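Local coordinates for DNA repair protein RAD2 (Saccharomyces cerevisiae, PDB 4Q0W), which cuts single-stranded DNA as a magnesium-dependent endonuclease and is essential for the incision step of excision repair of DNA damaged by ultraviolet light, bulky adducts or cross-linking agents, at residues Arg14-Leu18 / Glu19-Asp23; Gly77-Pro80 / Val81-Glu85. All blocks are in the same frame, centred on the assembly; numbering follows the deposited sequence.

Contact 1. Residues Arg14-Leu18 / Glu19-Asp23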
loop_
_atom_site.group_PDB
_atom_site.type_symbol
_atom_site.label_atom_id
_atom_site.label_comp_id
_atom_site.label_asym_id
_atom_site.label_seq_id
_atom_site.Cartn_x
_atom_site.Cartn_y
_atom_site.Cartn_z
ATOM N N ARG A 14 3.925 -16.485 20.860
ATOM C CA ARG A 14 3.087 -17.053 21.908
ATOM C C ARG A 14 2.989 -16.097 23.095
ATOM O O ARG A 14 4.011 -15.680 23.654
ATOM C CB ARG A 14 3.637 -18.405 22.348
ATOM C CG ARG A 14 3.509 -19.472 21.271
ATOM C CD ARG A 14 2.093 -20.056 21.226
ATOM N NE ARG A 14 1.879 -21.052 22.283
ATOM C CZ ARG A 14 2.384 -22.287 22.260
ATOM N NH1 ARG A 14 3.140 -22.673 21.238
ATOM N NH2 ARG A 14 2.139 -23.140 23.255
ATOM N N PRO A 15 1.754 -15.733 23.470
ATOM C CA PRO A 15 1.505 -14.829 24.599
ATOM C C PRO A 15 1.968 -15.469 25.891
ATOM O O PRO A 15 1.661 -16.634 26.154
ATOM C CB PRO A 15 -0.018 -14.683 24.604
ATOM C CG PRO A 15 -0.444 -15.051 23.191
ATOM C CD PRO A 15 0.507 -16.138 22.798
ATOM N N VAL A 16 2.715 -14.718 26.687
ATOM C CA VAL A 16 3.237 -15.221 27.953
ATOM C C VAL A 16 2.964 -14.199 29.062
ATOM O O VAL A 16 3.164 -12.989 28.865
ATOM C CB VAL A 16 4.753 -15.527 27.837
ATOM C CG1 VAL A 16 5.402 -15.660 29.204
ATOM C CG2 VAL A 16 4.971 -16.794 27.009
ATOM N N ARG A 17 2.490 -14.682 30.213
ATOM C CA ARG A 17 2.176 -13.809 31.353
ATOM C C ARG A 17 3.424 -13.315 32.072
ATOM O O ARG A 17 4.342 -14.097 32.363
ATOM C CB ARG A 17 1.272 -14.529 32.358
ATOM C CG ARG A 17 -0.110 -14.847 31.808
ATOM C CD ARG A 17 -1.075 -15.269 32.903
ATOM N NE ARG A 17 -2.422 -14.798 32.600
ATOM C CZ ARG A 17 -2.863 -13.575 32.892
ATOM N NH1 ARG A 17 -4.101 -13.225 32.571
ATOM N NH2 ARG A 17 -2.066 -12.700 33.502
ATOM N N LEU A 18 3.445 -12.026 32.394
ATOM C CA LEU A 18 4.599 -11.439 33.080
ATOM C C LEU A 18 4.908 -12.201 34.359
ATOM O O LEU A 18 6.071 -12.394 34.708
ATOM C CB LEU A 18 4.336 -9.962 33.370
ATOM C CG LEU A 18 3.976 -9.192 32.099
ATOM C CD1 LEU A 18 3.163 -7.936 32.408
ATOM C CD2 LEU A 18 5.241 -8.843 31.335
ATOM N N GLU A 19 3.857 -12.672 35.029
ATOM C CA GLU A 19 3.992 -13.480 36.245
ATOM C C GLU A 19 4.853 -14.744 36.086
ATOM O O GLU A 19 5.486 -15.202 37.050
ATOM C CB GLU A 19 2.598 -13.878 36.767
ATOM C CG GLU A 19 1.737 -12.719 37.300
ATOM C CD GLU A 19 1.105 -11.853 36.206
ATOM O OE1 GLU A 19 1.354 -12.096 34.999
ATOM O OE2 GLU A 19 0.352 -10.915 36.565
ATOM N N SER A 20 4.886 -15.307 34.879
ATOM C CA SER A 20 5.616 -16.556 34.656
ATOM C C SER A 20 7.127 -16.349 34.577
ATOM O O SER A 20 7.898 -17.305 34.703
ATOM C CB SER A 20 5.119 -17.261 33.391
ATOM O OG SER A 20 5.341 -16.463 32.246
ATOM N N LEU A 21 7.551 -15.105 34.389
ATOM C CA LEU A 21 8.971 -14.818 34.200
ATOM C C LEU A 21 9.747 -14.709 35.513
ATOM O O LEU A 21 10.934 -14.361 35.518
ATOM C CB LEU A 21 9.136 -13.542 33.377
ATOM C CG LEU A 21 8.359 -13.535 32.066
ATOM C CD1 LEU A 21 8.543 -12.221 31.322
ATOM C CD2 LEU A 21 8.799 -14.713 31.206
ATOM N N GLU A 22 9.076 -15.014 36.623
ATOM C CA GLU A 22 9.688 -14.894 37.939
ATOM C C GLU A 22 10.992 -15.673 38.019
ATOM O O GLU A 22 11.038 -16.833 37.619
ATOM C CB GLU A 22 8.726 -15.371 39.030
ATOM C CG GLU A 22 9.329 -15.317 40.410
ATOM C CD GLU A 22 8.368 -15.772 41.501
ATOM O OE1 GLU A 22 8.768 -16.638 42.309
ATOM O OE2 GLU A 22 7.226 -15.259 41.555
ATOM N N ASP A 23 12.041 -15.007 38.513
ATOM C CA ASP A 23 13.396 -15.568 38.643
ATOM C C ASP A 23 14.167 -15.774 37.335
ATOM O O ASP A 23 15.333 -16.187 37.364
ATOM C CB ASP A 23 13.408 -16.850 39.483
ATOM C CG ASP A 23 12.963 -16.607 40.910
ATOM O OD1 ASP A 23 13.369 -15.576 41.482
ATOM O OD2 ASP A 23 12.200 -17.440 41.452
#

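Contact 2. Residues Gly77-Pro80 / Val81-Glu85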
loop_
_atom_site.group_PDB
_atom_site.type_symbol
_atom_site.label_atom_id
_atom_site.label_comp_id
_atom_site.label_asym_id
_atom_site.label_seq_id
_atom_site.Cartn_x
_atom_site.Cartn_y
_atom_site.Cartn_z
ATOM N N GLY A 77 28.152 -0.625 22.161
ATOM C CA GLY A 77 29.457 0.005 22.035
ATOM C C GLY A 77 29.492 0.723 20.693
ATOM O O GLY A 77 28.719 1.657 20.455
ATOM N N GLY A 78 30.344 0.262 19.787
ATOM C CA GLY A 78 30.461 0.922 18.501
ATOM C C GLY A 78 29.358 0.601 17.497
ATOM O O GLY A 78 28.486 -0.249 17.728
ATOM N N VAL A 79 29.393 1.309 16.372
ATOM C CA VAL A 79 28.550 0.985 15.235
ATOM C C VAL A 79 29.438 0.245 14.242
ATOM O O VAL A 79 30.479 0.768 13.827
ATOM C CB VAL A 79 27.977 2.253 14.587
ATOM C CG1 VAL A 79 27.182 1.897 13.335
ATOM C CG2 VAL A 79 27.112 3.024 15.600
ATOM N N PRO A 80 29.054 -0.991 13.888
ATOM C CA PRO A 80 29.853 -1.772 12.934
ATOM C C PRO A 80 29.989 -1.031 11.606
ATOM O O PRO A 80 29.061 -0.335 11.209
ATOM C CB PRO A 80 29.029 -3.048 12.749
ATOM C CG PRO A 80 28.264 -3.183 14.066
ATOM C CD PRO A 80 27.913 -1.759 14.427
ATOM N N VAL A 81 31.141 -1.159 10.956
ATOM C CA VAL A 81 31.410 -0.457 9.701
ATOM C C VAL A 81 30.311 -0.724 8.651
ATOM O O VAL A 81 29.853 0.196 7.969
ATOM C CB VAL A 81 32.794 -0.879 9.139
ATOM C CG1 VAL A 81 33.026 -0.298 7.731
ATOM C CG2 VAL A 81 33.915 -0.451 10.086
ATOM N N LEU A 82 29.877 -1.975 8.542
ATOM C CA LEU A 82 28.886 -2.351 7.528
ATOM C C LEU A 82 27.562 -1.596 7.725
ATOM O O LEU A 82 26.900 -1.200 6.756
ATOM C CB LEU A 82 28.669 -3.874 7.520
ATOM C CG LEU A 82 27.650 -4.395 6.493
ATOM C CD1 LEU A 82 27.987 -3.903 5.080
ATOM C CD2 LEU A 82 27.581 -5.910 6.508
ATOM N N LYS A 83 27.184 -1.398 8.984
ATOM C CA LYS A 83 26.009 -0.595 9.320
ATOM C C LYS A 83 26.177 0.869 8.905
ATOM O O LYS A 83 25.294 1.451 8.275
ATOM C CB LYS A 83 25.719 -0.686 10.828
ATOM C CG LYS A 83 24.482 0.109 11.263
ATOM C CD LYS A 83 23.996 -0.311 12.664
ATOM C CE LYS A 83 22.729 0.452 13.083
ATOM N NZ LYS A 83 22.354 0.160 14.504
ATOM N N ARG A 84 27.317 1.465 9.253
ATOM C CA ARG A 84 27.567 2.864 8.903
ATOM C C ARG A 84 27.494 3.031 7.389
ATOM O O ARG A 84 26.905 3.996 6.880
ATOM C CB ARG A 84 28.930 3.326 9.454
ATOM C CG ARG A 84 29.203 4.831 9.272
ATOM C CD ARG A 84 30.371 5.327 10.134
ATOM N NE ARG A 84 31.496 4.390 10.146
ATOM C CZ ARG A 84 32.471 4.373 9.240
ATOM N NH1 ARG A 84 33.444 3.478 9.337
ATOM N NH2 ARG A 84 32.473 5.246 8.234
ATOM N N GLU A 85 28.055 2.065 6.665
ATOM C CA GLU A 85 28.062 2.135 5.206
ATOM C C GLU A 85 26.661 1.977 4.628
ATOM O O GLU A 85 26.259 2.744 3.748
ATOM C CB GLU A 85 29.009 1.075 4.636
ATOM C CG GLU A 85 30.485 1.371 4.945
ATOM C CD GLU A 85 31.399 0.206 4.611
ATOM O OE1 GLU A 85 32.632 0.422 4.559
ATOM O OE2 GLU A 85 30.883 -0.921 4.413
HETATM O O HOH W 1 31.353 3.238 12.584
#

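Contact 1. Residues Arg14-Leu18 / Glu19-Asp23
Leu-21 folds back over the turn that ends the edge strand 14-17, and its side chain changes neighbours step by step. Leu-21 CB lies 3.5 Å from Leu-18 O. CG stays beside that oxygen, and Leu-21 CD2 then reaches across to Val-16 CG1, 4.1 Å away. CG stands opposite the carbonyl carbon (chi1 -52°), which lets CD2 make this reach while CD1 stays beside Leu-18 O. Two branched hydrocarbons thus meet obliquely, and both also touch Val-214 of the adjacent strand 213-218. With an alanine in place of Leu-21, Val-16 CG1 would probably lose its methyl partner and a gap would open beside Val-214.

The chain turns here through a short 3-10 segment. Its bonds span three residues: Ser-20 N donates to Arg-17 O at 2.8 Å, and Leu-21 N to Leu-18 O at 3.1 Å, each donor well above the carbonyl plane. In the serine conformer described, one of two, Ser-20 OG also gives its proton to Arg-17 O, in the carbonyl plane at 2.6 Å. A small hydroxyl suits this place because it can curl back onto the backbone.

On the outer side, Glu-19 bends at chi2 (77°) and brings OE1 near Arg-17 CB. Glu-19 OE1 also lies at the edge of the Arg-17 guanidinium, 3.8 Å from Arg-17 NH2, a long salt bridge with the two planes 65° apart. At this length the pairing is probably loose, and OE1, though covered here, has no hydrogen-bond partner. Leu-18 and Leu-21 are buried: backbone bonds and hydrocarbon probably contribute more to holding this turn than its charges do.

Contact 2. Residues Gly77-Pro80 / Val81-Glu85
Val-79 lays one methyl against the stem of Lys-83, four residues on. Val-79 CG1 touches three successive carbons of the lysine, with Lys-83 CG the nearest at 3.8 Å and CB and CD hardly farther, and the two side chains cross at about a right angle. The valine puts CG1 anti to the backbone N (chi1 176°), which sends this branch over the first turn of the helix. Lys-83 is fully extended, so although its CB starts toward the loop, NZ is carried away from it. A long aliphatic stem suits this position, since it can pack on valine and Tyr-244 and still deliver a charged end elsewhere.

That end lies at the metal site of the nuclease. The Lys-83 side chain comes to about 4 Å from the bound calcium ion at the nearest atoms, and NZ makes a long, weak ion pair with Asp-243, a probable magnesium ligand. Helix 81-98 follows strand 70-75 in the N-domain; as in FEN1, where the corresponding helix forms part of the helical gateway, it probably borders the active-site entrance.

Pro-80 occupies the N-cap. Having no N-H, it fits a place where no helix bond calls for one, and its ring leans on Glu-171 and Tyr-244. Its carbonyl opens the helical bonding: Arg-84 N donates to Pro-80 O at 3.2 Å, nearly straight (164°) and in the carbonyl plane. The arginine chain bends at chi3 (42°), bringing NE back toward the loop, where Arg-84 NE gives its proton to the O of a water at 2.7 Å. That water O, in the plane of the guanidinium at its edge, donates in turn to Val-79 O, 2.9 Å away.

Contact 1 precedes contact 2 along the chain, and both belong to the N-domain of the RAD2 catalytic core, one piece of a longer protein. Their centres are about 34 Å apart, on opposite sides of the chain's centre, and their nearest atoms about 25 Å. One mixed sheet relates them: 14-23 comprises strand 14-17, at its edge within this chain, and the turn leading to strand 25-29, whereas 77-85 follows strand 70-75, the neighbour of 25-29, and enters helix 81-98. The loop and helix beyond strand 70-75 thus lie at the metal site, about 5 Å from the bound DNA at the nearest atoms, while the turn after the edge strand lies far from it.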